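Local coordinates for aminopeptidase C (Lactobacillus rhamnosus, PDB 4K7C), which probably cleaves amino-terminal residues from peptides as a cysteine aminopeptidase with a papain-like fold, related to the bleomycin hydrolases, at residues A[268-272]-A[436-442]; A[264-268]-A[351-356]; A[273-277]-A[425-430]. All coordinates share one frame; numbering follows the deposited sequence.

Contact 1: A[268-272]-A[436-442]; sequences TADKP and LAPWDPM
Lys271 NZ is gripped by two carboxylates, one from each segment. It donates across the contact to Asp440 OD2 at 2.7 Å, and within its own segment Lys271 NZ reaches Asp270 OD2 at 2.9 Å; both pairs are salt bridges. The first uses the syn lone pair of Asp440 OD2, which brings Asp440 OD1 to 3.2 Å from Lys271 NZ as well. Asp270 OD2 is also met on its syn side, but 22° out of the carboxylate plane. The lysine chain runs extended as far as CE, and a final bend (chi4 81°) carries the ammonium to both acids.

The second oxygen of each acid is used within its own segment. Asp440 OD1 accepts the backbone N-H of Met442 at 2.9 Å in a nearly straight bond, an Asx turn at the entry to the 3-10 segment 441-442. Asp270 OD1 takes the hydroxyl of Thr268, OG1 to OD1 2.7 Å. The network thus ties the type I turn Thr268-Lys271 to Asp440, the last residue of a second type I turn, Ala437-Asp440.

The aliphatic part of the lysine lies against Leu436, with Lys271 CE 3.6 Å from Leu436 CD1, while CG of selenomethionine Met442 lies beside the same CE at 4.3 Å. Tyr277 and Ala266 add further cover. Beyond Met442 the chain soon reaches its C terminus, which in bleomycin hydrolase relatives lies in the active-site cleft.

Asp270 OD2 and Asp440 OD2 are 4.0 Å apart, two like charges brought together by one ammonium group. The buried lysine probably offsets their repulsion and is likely to stay protonated, with Leu436 and Met442 covering its aliphatic end while the acids lie nearer solvent.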
ATOM      1  N   THR A 268      34.846  -9.132  34.186  1.00 22.00           N
ATOM      2  CA  THR A 268      36.125  -8.604  33.742  1.00 22.22           C
ATOM      3  C   THR A 268      37.035  -8.429  34.938  1.00 23.39           C
ATOM      4  O   THR A 268      36.592  -8.415  36.102  1.00 24.58           O
ATOM      5  CB  THR A 268      35.950  -7.318  32.936  1.00 22.34           C
ATOM      6  OG1 THR A 268      35.191  -6.363  33.663  1.00 25.55           O
ATOM      7  CG2 THR A 268      35.280  -7.632  31.556  1.00 22.32           C
ATOM      8  N   ALA A 269      38.326  -8.358  34.658  1.00 28.90           N
ATOM      9  CA  ALA A 269      39.318  -8.373  35.762  1.00 27.42           C
ATOM     10  C   ALA A 269      39.244  -7.133  36.675  1.00 26.43           C
ATOM     11  O   ALA A 269      39.571  -7.220  37.859  1.00 29.63           O
ATOM     12  CB  ALA A 269      40.708  -8.526  35.181  1.00 30.62           C
ATOM     13  N   ASP A 270      38.842  -5.995  36.140  1.00 28.40           N
ATOM     14  CA  ASP A 270      38.730  -4.768  36.935  1.00 27.65           C
ATOM     15  C   ASP A 270      37.481  -4.756  37.852  1.00 29.30           C
ATOM     16  O   ASP A 270      37.275  -3.784  38.569  1.00 29.75           O
ATOM     17  CB  ASP A 270      38.682  -3.537  36.006  1.00 25.27           C
ATOM     18  CG  ASP A 270      37.424  -3.510  35.083  1.00 26.22           C
ATOM     19  OD1 ASP A 270      37.052  -4.591  34.514  1.00 26.58           O
ATOM     20  OD2 ASP A 270      36.834  -2.388  34.870  1.00 24.54           O
ATOM     21  N   LYS A 271      36.616  -5.777  37.760  1.00 25.06           N
ATOM     22  CA  LYS A 271      35.338  -5.789  38.477  1.00 24.01           C
ATOM     23  C   LYS A 271      35.121  -7.040  39.299  1.00 22.48           C
ATOM     24  O   LYS A 271      34.267  -7.891  38.989  1.00 20.94           O
ATOM     25  CB  LYS A 271      34.183  -5.570  37.484  1.00 22.79           C
ATOM     26  CG  LYS A 271      34.299  -4.302  36.731  1.00 22.58           C
ATOM     27  CD  LYS A 271      33.186  -4.173  35.698  1.00 21.63           C
ATOM     28  CE  LYS A 271      33.116  -2.755  35.100  1.00 24.45           C
ATOM     29  NZ  LYS A 271      34.088  -2.467  34.021  1.00 21.18           N
ATOM     30  N   PRO A 272      35.881  -7.179  40.417  1.00 23.36           N
ATOM     31  CA  PRO A 272      35.571  -8.319  41.226  1.00 21.49           C
ATOM     32  C   PRO A 272      34.131  -8.300  41.739  1.00 18.66           C
ATOM     33  O   PRO A 272      33.548  -7.215  41.970  1.00 19.93           O
ATOM     34  CB  PRO A 272      36.560  -8.211  42.418  1.00 24.04           C
ATOM     35  CG  PRO A 272      37.128  -6.846  42.363  1.00 22.93           C
ATOM     36  CD  PRO A 272      37.036  -6.412  40.931  1.00 24.89           C
ATOM     37  N   LEU A 436      33.943   3.610  38.203  1.00 25.58           N
ATOM     38  CA  LEU A 436      34.366   3.286  36.850  1.00 23.35           C
ATOM     39  C   LEU A 436      34.506   4.565  36.039  1.00 23.99           C
ATOM     40  O   LEU A 436      33.851   5.581  36.302  1.00 24.12           O
ATOM     41  CB  LEU A 436      33.350   2.351  36.230  1.00 25.03           C
ATOM     42  CG  LEU A 436      33.110   1.071  37.046  1.00 23.42           C
ATOM     43  CD1 LEU A 436      31.872   0.308  36.601  1.00 23.73           C
ATOM     44  CD2 LEU A 436      34.353   0.195  37.080  1.00 24.27           C
ATOM     45  N   ALA A 437      35.324   4.488  35.001  1.00 23.71           N
ATOM     46  CA  ALA A 437      35.502   5.570  34.038  1.00 25.25           C
ATOM     47  C   ALA A 437      34.184   5.888  33.271  1.00 23.41           C
ATOM     48  O   ALA A 437      33.350   5.073  33.065  1.00 23.69           O
ATOM     49  CB  ALA A 437      36.623   5.171  33.034  1.00 25.84           C
ATOM     50  N   PRO A 438      34.022   7.129  32.751  1.00 24.03           N
ATOM     51  CA  PRO A 438      32.730   7.511  32.112  1.00 26.39           C
ATOM     52  C   PRO A 438      32.284   6.623  30.925  1.00 25.88           C
ATOM     53  O   PRO A 438      31.076   6.419  30.653  1.00 24.49           O
ATOM     54  CB  PRO A 438      32.997   8.949  31.642  1.00 26.80           C
ATOM     55  CG  PRO A 438      34.054   9.454  32.571  1.00 24.89           C
ATOM     56  CD  PRO A 438      34.922   8.284  32.931  1.00 27.21           C
ATOM     57  N   TRP A 439      33.301   6.158  30.213  1.00 24.60           N
ATOM     58  CA  TRP A 439      33.198   5.401  28.952  1.00 28.70           C
ATOM     59  C   TRP A 439      33.250   3.910  29.301  1.00 31.62           C
ATOM     60  O   TRP A 439      33.386   3.058  28.422  1.00 31.76           O
ATOM     61  CB  TRP A 439      34.414   5.779  28.028  1.00 28.89           C
ATOM     62  CG  TRP A 439      35.728   5.879  28.737  1.00 25.60           C
ATOM     63  CD1 TRP A 439      36.563   4.865  29.087  1.00 26.21           C
ATOM     64  CD2 TRP A 439      36.311   7.063  29.234  1.00 28.69           C
ATOM     65  NE1 TRP A 439      37.659   5.360  29.793  1.00 29.34           N
ATOM     66  CE2 TRP A 439      37.550   6.722  29.829  1.00 27.68           C
ATOM     67  CE3 TRP A 439      35.932   8.401  29.199  1.00 30.45           C
ATOM     68  CZ2 TRP A 439      38.344   7.666  30.468  1.00 32.86           C
ATOM     69  CZ3 TRP A 439      36.755   9.329  29.781  1.00 26.40           C
ATOM     70  CH2 TRP A 439      37.927   8.967  30.421  1.00 30.30           C
ATOM     71  N   ASP A 440      33.187   3.569  30.583  1.00 29.76           N
ATOM     72  CA  ASP A 440      32.992   2.133  30.933  1.00 27.28           C
ATOM     73  C   ASP A 440      31.786   1.521  30.269  1.00 25.07           C
ATOM     74  O   ASP A 440      30.742   2.157  30.111  1.00 28.42           O
ATOM     75  CB  ASP A 440      32.868   1.935  32.466  1.00 25.90           C
ATOM     76  CG  ASP A 440      33.056   0.472  32.874  1.00 23.74           C
ATOM     77  OD1 ASP A 440      32.051  -0.287  32.891  1.00 22.68           O
ATOM     78  OD2 ASP A 440      34.203   0.151  33.260  1.00 27.11           O
ATOM     79  N   PRO A 441      31.858   0.195  29.893  1.00 25.73           N
ATOM     80  CA  PRO A 441      30.667  -0.321  29.297  1.00 24.52           C
ATOM     81  C   PRO A 441      29.453  -0.375  30.153  1.00 26.03           C
ATOM     82  O   PRO A 441      28.390  -0.415  29.599  1.00 26.24           O
ATOM     83  CB  PRO A 441      31.001  -1.761  28.933  1.00 24.54           C
ATOM     84  CG  PRO A 441      32.376  -1.964  29.315  1.00 27.49           C
ATOM     85  CD  PRO A 441      33.018  -0.686  29.667  1.00 25.34           C
HETATM   86  N   MSE A 442      29.579  -0.459  31.457  1.00 26.14           N
HETATM   87  CA  MSE A 442      28.396  -0.432  32.332  1.00 26.26           C
HETATM   88  C   MSE A 442      27.840   0.962  32.581  1.00 27.42           C
HETATM   89  O   MSE A 442      26.898   1.124  33.385  1.00 26.02           O
HETATM   90  CB  MSE A 442      28.861  -1.038  33.675  1.00 27.36           C
HETATM   91  CG  MSE A 442      29.114  -2.564  33.619  1.00 25.08           C
HETATM   92 SE   MSE A 442      27.731  -3.753  33.057  1.00 30.41          SE
HETATM   93  CE  MSE A 442      28.522  -4.276  31.338  1.00 29.11           C
TER

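Contact 2: A[264-268]-A[351-356]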
ATOM      1  N   ILE A 264      24.673  -6.355  38.312  1.00 18.17           N
ATOM      2  CA  ILE A 264      25.315  -6.552  36.983  1.00 19.68           C
ATOM      3  C   ILE A 264      26.074  -7.842  36.976  1.00 19.99           C
ATOM      4  O   ILE A 264      26.340  -8.413  38.044  1.00 17.40           O
ATOM      5  CB  ILE A 264      26.200  -5.369  36.557  1.00 20.34           C
ATOM      6  CG1 ILE A 264      27.402  -5.128  37.487  1.00 20.65           C
ATOM      7  CG2 ILE A 264      25.348  -4.153  36.401  1.00 22.47           C
ATOM      8  CD1 ILE A 264      28.399  -4.062  37.066  1.00 21.46           C
ATOM      9  N   ASN A 265      26.417  -8.319  35.759  1.00 18.52           N
ATOM     10  CA  ASN A 265      27.322  -9.437  35.582  1.00 20.19           C
ATOM     11  C   ASN A 265      28.299  -8.994  34.517  1.00 19.61           C
ATOM     12  O   ASN A 265      27.999  -9.087  33.309  1.00 22.33           O
ATOM     13  CB  ASN A 265      26.602 -10.688  35.136  1.00 22.54           C
ATOM     14  CG  ASN A 265      27.537 -11.797  34.852  1.00 21.17           C
ATOM     15  OD1 ASN A 265      27.612 -12.318  33.742  1.00 21.68           O
ATOM     16  ND2 ASN A 265      28.289 -12.208  35.901  1.00 20.21           N
ATOM     17  N   ALA A 266      29.429  -8.458  34.955  1.00 18.55           N
ATOM     18  CA  ALA A 266      30.447  -7.973  34.095  1.00 20.63           C
ATOM     19  C   ALA A 266      31.767  -8.706  34.518  1.00 20.39           C
ATOM     20  O   ALA A 266      32.430  -8.308  35.498  1.00 23.79           O
ATOM     21  CB  ALA A 266      30.520  -6.513  34.229  1.00 18.71           C
ATOM     22  N   PRO A 267      32.072  -9.831  33.871  1.00 22.36           N
ATOM     23  CA  PRO A 267      33.072 -10.748  34.383  1.00 22.21           C
ATOM     24  C   PRO A 267      34.508 -10.360  33.973  1.00 20.54           C
ATOM     25  O   PRO A 267      35.278 -11.179  33.486  1.00 22.42           O
ATOM     26  CB  PRO A 267      32.664 -12.068  33.785  1.00 24.13           C
ATOM     27  CG  PRO A 267      32.043 -11.681  32.445  1.00 22.56           C
ATOM     28  CD  PRO A 267      31.242 -10.456  32.798  1.00 22.53           C
ATOM     29  N   THR A 268      34.846  -9.132  34.186  1.00 22.00           N
ATOM     30  CA  THR A 268      36.125  -8.604  33.742  1.00 22.22           C
ATOM     31  C   THR A 268      37.035  -8.429  34.938  1.00 23.39           C
ATOM     32  O   THR A 268      36.592  -8.415  36.102  1.00 24.58           O
ATOM     33  CB  THR A 268      35.950  -7.318  32.936  1.00 22.34           C
ATOM     34  OG1 THR A 268      35.191  -6.363  33.663  1.00 25.55           O
ATOM     35  CG2 THR A 268      35.280  -7.632  31.556  1.00 22.32           C
ATOM     36  N   LYS A 351      32.373 -13.373  27.203  1.00 19.33           N
ATOM     37  CA  LYS A 351      31.627 -12.204  27.659  1.00 19.02           C
ATOM     38  C   LYS A 351      32.614 -11.133  28.097  1.00 18.59           C
ATOM     39  O   LYS A 351      32.474  -9.971  27.749  1.00 19.08           O
ATOM     40  CB  LYS A 351      30.672 -12.640  28.765  1.00 19.71           C
ATOM     41  CG  LYS A 351      29.693 -11.556  29.211  1.00 18.93           C
ATOM     42  CD  LYS A 351      28.673 -12.125  30.129  1.00 16.94           C
ATOM     43  CE  LYS A 351      27.574 -11.145  30.459  1.00 17.56           C
ATOM     44  NZ  LYS A 351      26.493 -11.873  31.219  1.00 18.38           N
ATOM     45  N   ALA A 352      33.670 -11.523  28.816  1.00 20.14           N
ATOM     46  CA  ALA A 352      34.688 -10.549  29.209  1.00 17.24           C
ATOM     47  C   ALA A 352      35.381  -9.915  28.024  1.00 19.49           C
ATOM     48  O   ALA A 352      35.710  -8.727  27.999  1.00 17.39           O
ATOM     49  CB  ALA A 352      35.718 -11.209  30.100  1.00 20.66           C
ATOM     50  N   GLU A 353      35.776 -10.761  27.064  1.00 17.55           N
ATOM     51  CA  GLU A 353      36.438 -10.206  25.847  1.00 20.31           C
ATOM     52  C   GLU A 353      35.476  -9.267  25.101  1.00 18.34           C
ATOM     53  O   GLU A 353      35.918  -8.223  24.614  1.00 19.77           O
ATOM     54  CB  GLU A 353      36.853 -11.312  24.921  1.00 20.44           C
ATOM     55  CG  GLU A 353      38.014 -12.116  25.461  1.00 21.40           C
ATOM     56  CD  GLU A 353      38.267 -13.390  24.705  1.00 21.83           C
ATOM     57  OE1 GLU A 353      37.402 -13.906  23.952  1.00 18.54           O
ATOM     58  OE2 GLU A 353      39.363 -13.950  24.888  1.00 24.14           O
ATOM     59  N   ARG A 354      34.178  -9.628  24.955  1.00 19.62           N
ATOM     60  CA  ARG A 354      33.284  -8.707  24.248  1.00 17.60           C
ATOM     61  C   ARG A 354      33.139  -7.344  24.919  1.00 17.21           C
ATOM     62  O   ARG A 354      33.138  -6.337  24.276  1.00 17.74           O
ATOM     63  CB  ARG A 354      31.908  -9.304  24.068  1.00 18.74           C
ATOM     64  CG  ARG A 354      31.843 -10.533  23.215  1.00 18.59           C
ATOM     65  CD  ARG A 354      30.391 -10.802  22.814  1.00 21.97           C
ATOM     66  NE  ARG A 354      30.151 -12.161  22.381  1.00 20.62           N
ATOM     67  CZ  ARG A 354      29.937 -13.195  23.181  1.00 25.02           C
ATOM     68  NH1 ARG A 354      29.731 -13.064  24.523  1.00 22.99           N
ATOM     69  NH2 ARG A 354      29.734 -14.348  22.597  1.00 24.46           N
ATOM     70  N   LEU A 355      33.154  -7.312  26.261  1.00 19.99           N
ATOM     71  CA  LEU A 355      33.148  -6.025  26.973  1.00 18.30           C
ATOM     72  C   LEU A 355      34.406  -5.275  26.757  1.00 19.01           C
ATOM     73  O   LEU A 355      34.357  -4.088  26.484  1.00 18.78           O
ATOM     74  CB  LEU A 355      32.921  -6.238  28.527  1.00 19.23           C
ATOM     75  CG  LEU A 355      31.482  -6.784  28.857  1.00 20.16           C
ATOM     76  CD1 LEU A 355      31.272  -7.310  30.255  1.00 19.62           C
ATOM     77  CD2 LEU A 355      30.461  -5.674  28.628  1.00 21.20           C
ATOM     78  N   ASP A 356      35.543  -5.935  27.065  1.00 20.82           N
ATOM     79  CA  ASP A 356      36.835  -5.313  27.035  1.00 18.97           C
ATOM     80  C   ASP A 356      37.147  -4.800  25.641  1.00 20.02           C
ATOM     81  O   ASP A 356      37.892  -3.823  25.484  1.00 20.62           O
ATOM     82  CB  ASP A 356      37.960  -6.265  27.515  1.00 21.82           C
ATOM     83  CG  ASP A 356      38.006  -6.451  29.025  1.00 23.37           C
ATOM     84  OD1 ASP A 356      37.419  -5.659  29.773  1.00 21.47           O
ATOM     85  OD2 ASP A 356      38.575  -7.437  29.415  1.00 23.40           O
TER
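Lys351 opens the short helix 351-356, which in this papain-like fold packs on the loop 264-268 leaving strand 260-264; the loop makes an inverse gamma turn centred on Pro267. With CG anti to the backbone N (chi1 -172°) and the rest extended, the lysine lays its chain at about a right angle across the proline ring, Lys351 CG to Pro267 CG 4.0 Å. Its end reaches Asn265: Lys351 NZ to Asn265 OD1 is 2.8 Å, in the carbonyl plane and on a lone pair. The ammonium also donates to the carbonyls of Val408 and Asp405, so a methionine here would probably leave three oxygens, Asn265 OD1 and these two carbonyls, without their shared donor.

Ala352 follows, its CB 3.4 Å from Pro267 O. One turn on, Leu355 CD1 packs against both Ala266 CA and Pro267 CD, 4.0 Å from each. Asp356 comes last, beside Leu123 of a second subunit, its OD2 hydrogen-bonded to a glycerol that probably comes from the crystallisation liquor. Its side chain slides past that of Thr268 in the opposite direction, bringing Asp356 OD1 to 3.4 Å from the methyl CG2 of Thr268.

Contact 3: A[273-277]-A[425-430]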
ATOM      1  N   TYR A 273      33.635  -9.494  41.953  1.00 18.71           N
ATOM      2  CA  TYR A 273      32.261  -9.741  42.364  1.00 21.68           C
ATOM      3  C   TYR A 273      32.020  -9.336  43.828  1.00 26.40           C
ATOM      4  O   TYR A 273      32.969  -9.181  44.635  1.00 25.85           O
ATOM      5  CB  TYR A 273      31.902 -11.160  42.162  1.00 23.96           C
ATOM      6  CG  TYR A 273      31.922 -11.652  40.721  1.00 24.54           C
ATOM      7  CD1 TYR A 273      31.274 -10.933  39.705  1.00 28.19           C
ATOM      8  CD2 TYR A 273      32.537 -12.891  40.373  1.00 28.57           C
ATOM      9  CE1 TYR A 273      31.266 -11.382  38.385  1.00 28.35           C
ATOM     10  CE2 TYR A 273      32.543 -13.333  39.051  1.00 28.66           C
ATOM     11  CZ  TYR A 273      31.901 -12.559  38.067  1.00 28.25           C
ATOM     12  OH  TYR A 273      31.824 -12.940  36.769  1.00 28.17           O
ATOM     13  N   LYS A 274      30.758  -9.164  44.169  1.00 25.40           N
ATOM     14  CA  LYS A 274      30.385  -8.767  45.586  1.00 25.03           C
ATOM     15  C   LYS A 274      30.952  -7.428  46.007  1.00 26.76           C
ATOM     16  O   LYS A 274      31.359  -7.240  47.140  1.00 24.82           O
ATOM     17  CB  LYS A 274      30.842  -9.848  46.582  1.00 27.74           C
ATOM     18  CG  LYS A 274      30.355 -11.211  46.236  1.00 27.83           C
ATOM     19  CD  LYS A 274      30.879 -12.234  47.211  1.00 35.18           C
ATOM     20  CE  LYS A 274      30.045 -13.488  47.242  1.00 38.87           C
ATOM     21  NZ  LYS A 274      30.742 -14.414  48.219  1.00 45.27           N
ATOM     22  N   HIS A 275      30.905  -6.460  45.107  1.00 24.51           N
ATOM     23  CA  HIS A 275      31.162  -5.102  45.414  1.00 26.00           C
ATOM     24  C   HIS A 275      30.219  -4.217  44.612  1.00 24.96           C
ATOM     25  O   HIS A 275      29.700  -4.603  43.569  1.00 23.82           O
ATOM     26  CB  HIS A 275      32.620  -4.706  45.062  1.00 25.67           C
ATOM     27  CG  HIS A 275      33.667  -5.487  45.831  1.00 29.30           C
ATOM     28  ND1 HIS A 275      33.914  -5.271  47.185  1.00 27.66           N
ATOM     29  CD2 HIS A 275      34.411  -6.560  45.485  1.00 30.12           C
ATOM     30  CE1 HIS A 275      34.812  -6.142  47.619  1.00 30.82           C
ATOM     31  NE2 HIS A 275      35.135  -6.938  46.613  1.00 31.58           N
ATOM     32  N   LEU A 276      30.117  -2.987  45.071  1.00 21.99           N
ATOM     33  CA  LEU A 276      29.426  -1.961  44.355  1.00 23.45           C
ATOM     34  C   LEU A 276      30.258  -1.087  43.489  1.00 21.46           C
ATOM     35  O   LEU A 276      31.403  -0.668  43.833  1.00 22.30           O
ATOM     36  CB  LEU A 276      28.709  -1.023  45.307  1.00 23.43           C
ATOM     37  CG  LEU A 276      27.531  -1.581  46.024  1.00 23.99           C
ATOM     38  CD1 LEU A 276      26.966  -0.464  46.914  1.00 26.45           C
ATOM     39  CD2 LEU A 276      26.429  -2.097  45.097  1.00 24.17           C
ATOM     40  N   TYR A 277      29.644  -0.743  42.355  1.00 23.44           N
ATOM     41  CA  TYR A 277      30.263   0.083  41.342  1.00 20.26           C
ATOM     42  C   TYR A 277      29.402   1.234  40.931  1.00 20.25           C
ATOM     43  O   TYR A 277      28.174   1.121  40.944  1.00 21.69           O
ATOM     44  CB  TYR A 277      30.605  -0.785  40.059  1.00 21.56           C
ATOM     45  CG  TYR A 277      31.541  -1.895  40.349  1.00 19.34           C
ATOM     46  CD1 TYR A 277      32.906  -1.711  40.170  1.00 21.36           C
ATOM     47  CD2 TYR A 277      31.102  -3.089  40.854  1.00 20.36           C
ATOM     48  CE1 TYR A 277      33.806  -2.711  40.504  1.00 21.74           C
ATOM     49  CE2 TYR A 277      31.978  -4.103  41.203  1.00 19.96           C
ATOM     50  CZ  TYR A 277      33.350  -3.896  40.997  1.00 21.81           C
ATOM     51  OH  TYR A 277      34.178  -4.918  41.412  1.00 22.85           O
ATOM     52  N   VAL A 425      27.151  -5.965  51.921  1.00 25.50           N
ATOM     53  CA  VAL A 425      27.985  -5.298  50.930  1.00 26.82           C
ATOM     54  C   VAL A 425      27.318  -3.993  50.508  1.00 24.40           C
ATOM     55  O   VAL A 425      27.939  -2.889  50.479  1.00 23.35           O
ATOM     56  CB  VAL A 425      28.205  -6.188  49.674  1.00 26.89           C
ATOM     57  CG1 VAL A 425      28.820  -5.367  48.558  1.00 28.12           C
ATOM     58  CG2 VAL A 425      29.083  -7.411  50.014  1.00 29.99           C
ATOM     59  N   ILE A 426      26.017  -4.052  50.215  1.00 24.42           N
ATOM     60  CA  ILE A 426      25.365  -2.837  49.737  1.00 25.56           C
ATOM     61  C   ILE A 426      25.448  -1.709  50.783  1.00 26.88           C
ATOM     62  O   ILE A 426      25.913  -0.619  50.500  1.00 29.04           O
ATOM     63  CB  ILE A 426      23.894  -3.085  49.307  1.00 24.11           C
ATOM     64  CG1 ILE A 426      23.832  -4.001  48.093  1.00 23.43           C
ATOM     65  CG2 ILE A 426      23.228  -1.769  49.021  1.00 26.09           C
ATOM     66  CD1 ILE A 426      22.490  -4.709  48.017  1.00 26.87           C
ATOM     67  N   LYS A 427      25.019  -1.998  51.987  1.00 29.23           N
ATOM     68  CA  LYS A 427      25.134  -0.993  53.118  1.00 34.22           C
ATOM     69  C   LYS A 427      26.586  -0.488  53.360  1.00 27.33           C
ATOM     70  O   LYS A 427      26.849   0.748  53.359  1.00 30.58           O
ATOM     71  CB  LYS A 427      24.545  -1.618  54.385  1.00 35.69           C
ATOM     72  CG  LYS A 427      23.032  -1.819  54.334  1.00 44.20           C
ATOM     73  CD  LYS A 427      22.587  -2.761  55.458  1.00 48.79           C
ATOM     74  CE  LYS A 427      21.086  -3.005  55.470  1.00 54.25           C
ATOM     75  NZ  LYS A 427      20.716  -4.177  56.330  1.00 59.01           N
ATOM     76  N   ASN A 428      27.543  -1.428  53.425  1.00 26.06           N
ATOM     77  CA  ASN A 428      28.964  -1.064  53.672  1.00 27.68           C
ATOM     78  C   ASN A 428      29.634  -0.234  52.589  1.00 31.28           C
ATOM     79  O   ASN A 428      30.473   0.606  52.876  1.00 28.78           O
ATOM     80  CB  ASN A 428      29.817  -2.291  53.940  1.00 30.10           C
ATOM     81  CG  ASN A 428      29.402  -3.057  55.172  1.00 35.24           C
ATOM     82  OD1 ASN A 428      28.765  -2.530  56.086  1.00 36.96           O
ATOM     83  ND2 ASN A 428      29.735  -4.339  55.183  1.00 40.65           N
ATOM     84  N   GLU A 429      29.290  -0.459  51.307  1.00 26.69           N
ATOM     85  CA  GLU A 429      29.950   0.218  50.220  1.00 22.78           C
ATOM     86  C   GLU A 429      29.149   1.312  49.601  1.00 22.45           C
ATOM     87  O   GLU A 429      29.629   2.013  48.715  1.00 25.86           O
ATOM     88  CB  GLU A 429      30.336  -0.830  49.151  1.00 27.09           C
ATOM     89  CG  GLU A 429      31.401  -1.856  49.623  1.00 27.15           C
ATOM     90  CD  GLU A 429      31.872  -2.846  48.573  1.00 32.62           C
ATOM     91  OE1 GLU A 429      31.771  -2.512  47.370  1.00 27.07           O
ATOM     92  OE2 GLU A 429      32.398  -3.919  48.960  1.00 27.35           O
ATOM     93  N   TYR A 430      27.937   1.532  50.083  1.00 23.86           N
ATOM     94  CA  TYR A 430      27.076   2.517  49.413  1.00 24.55           C
ATOM     95  C   TYR A 430      27.767   3.857  49.194  1.00 25.42           C
ATOM     96  O   TYR A 430      27.705   4.398  48.123  1.00 23.66           O
ATOM     97  CB  TYR A 430      25.690   2.665  50.129  1.00 25.62           C
ATOM     98  CG  TYR A 430      24.725   3.463  49.250  1.00 24.58           C
ATOM     99  CD1 TYR A 430      23.952   2.824  48.270  1.00 25.70           C
ATOM    100  CD2 TYR A 430      24.653   4.834  49.331  1.00 26.26           C
ATOM    101  CE1 TYR A 430      23.117   3.519  47.455  1.00 25.99           C
ATOM    102  CE2 TYR A 430      23.834   5.558  48.495  1.00 27.75           C
ATOM    103  CZ  TYR A 430      23.089   4.894  47.538  1.00 28.36           C
ATOM    104  OH  TYR A 430      22.204   5.607  46.725  1.00 32.02           O
TER
HETATM  105  O   HOH W   1      33.840  -1.323  45.794  1.00 33.47           O
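Glu429 leaves helix 420-429 with CG anti to its carbonyl carbon (chi1 -66°) and continues extended, which carries its carboxylate over to strand 275-279; the His275 ring, likewise with CG beside its own backbone N, swings ND1 round to meet it. His275 ND1 donates to Glu429 OE2 at 2.7 Å, on the syn lone pair. The acid meets the imidazole at its edge, OE2 slightly tilted out of the ring plane, with the two planes 22° apart, which would help fix the ring's rotation. The other oxygen takes the next backbone amide: Leu276 N to Glu429 OE1 is 2.9 Å, with the donor above the carboxylate plane. A water adds a third tie, donating to Glu429 OE1 at 2.9 Å and, more loosely, to Leu276 O at 3.2 Å. One side chain of the helix thus holds a histidine and a strand backbone together.

Methyl-carbonyl contacts flank this grip: Leu276 CD1 comes within 3.7 Å of Ile426 O, and Val425 CG1 covers Lys274 O at 3.5 Å. Leu276 CD2 and Ile426 CG1 form an apolar pair at 4.4 Å.

The short axes of 275-277 and 425-429 pass 7.9 Å apart at 56°. Lys274 reaches back along the helix to a salt bridge with Glu421, while Leu276 and Val425 both rest on Leu294 of strand 293-295 and Ile426 on Gln261 of strand 260-264.

From the N terminus, the first partners of all three contacts follow one another in the single run 264-277, which leads from strand 260-264 to strand 275-279. Their second partners come later. Contact 2 closes first, at helix 351-356; contact 3 closes at helix 420-429; contact 1 closes last, in the loop after strand 434-436. Contact 3 therefore falls within the longer loop of contact 1, whereas contacts 2 and 3 cross. Contacts 1 and 2 share Thr268 and meet where Met442 CE packs on Leu355 CD2 at 3.6 Å; Leu436 leans on Tyr277 between contacts 1 and 3. Together they tie this connection to two helices and the C-terminal tail.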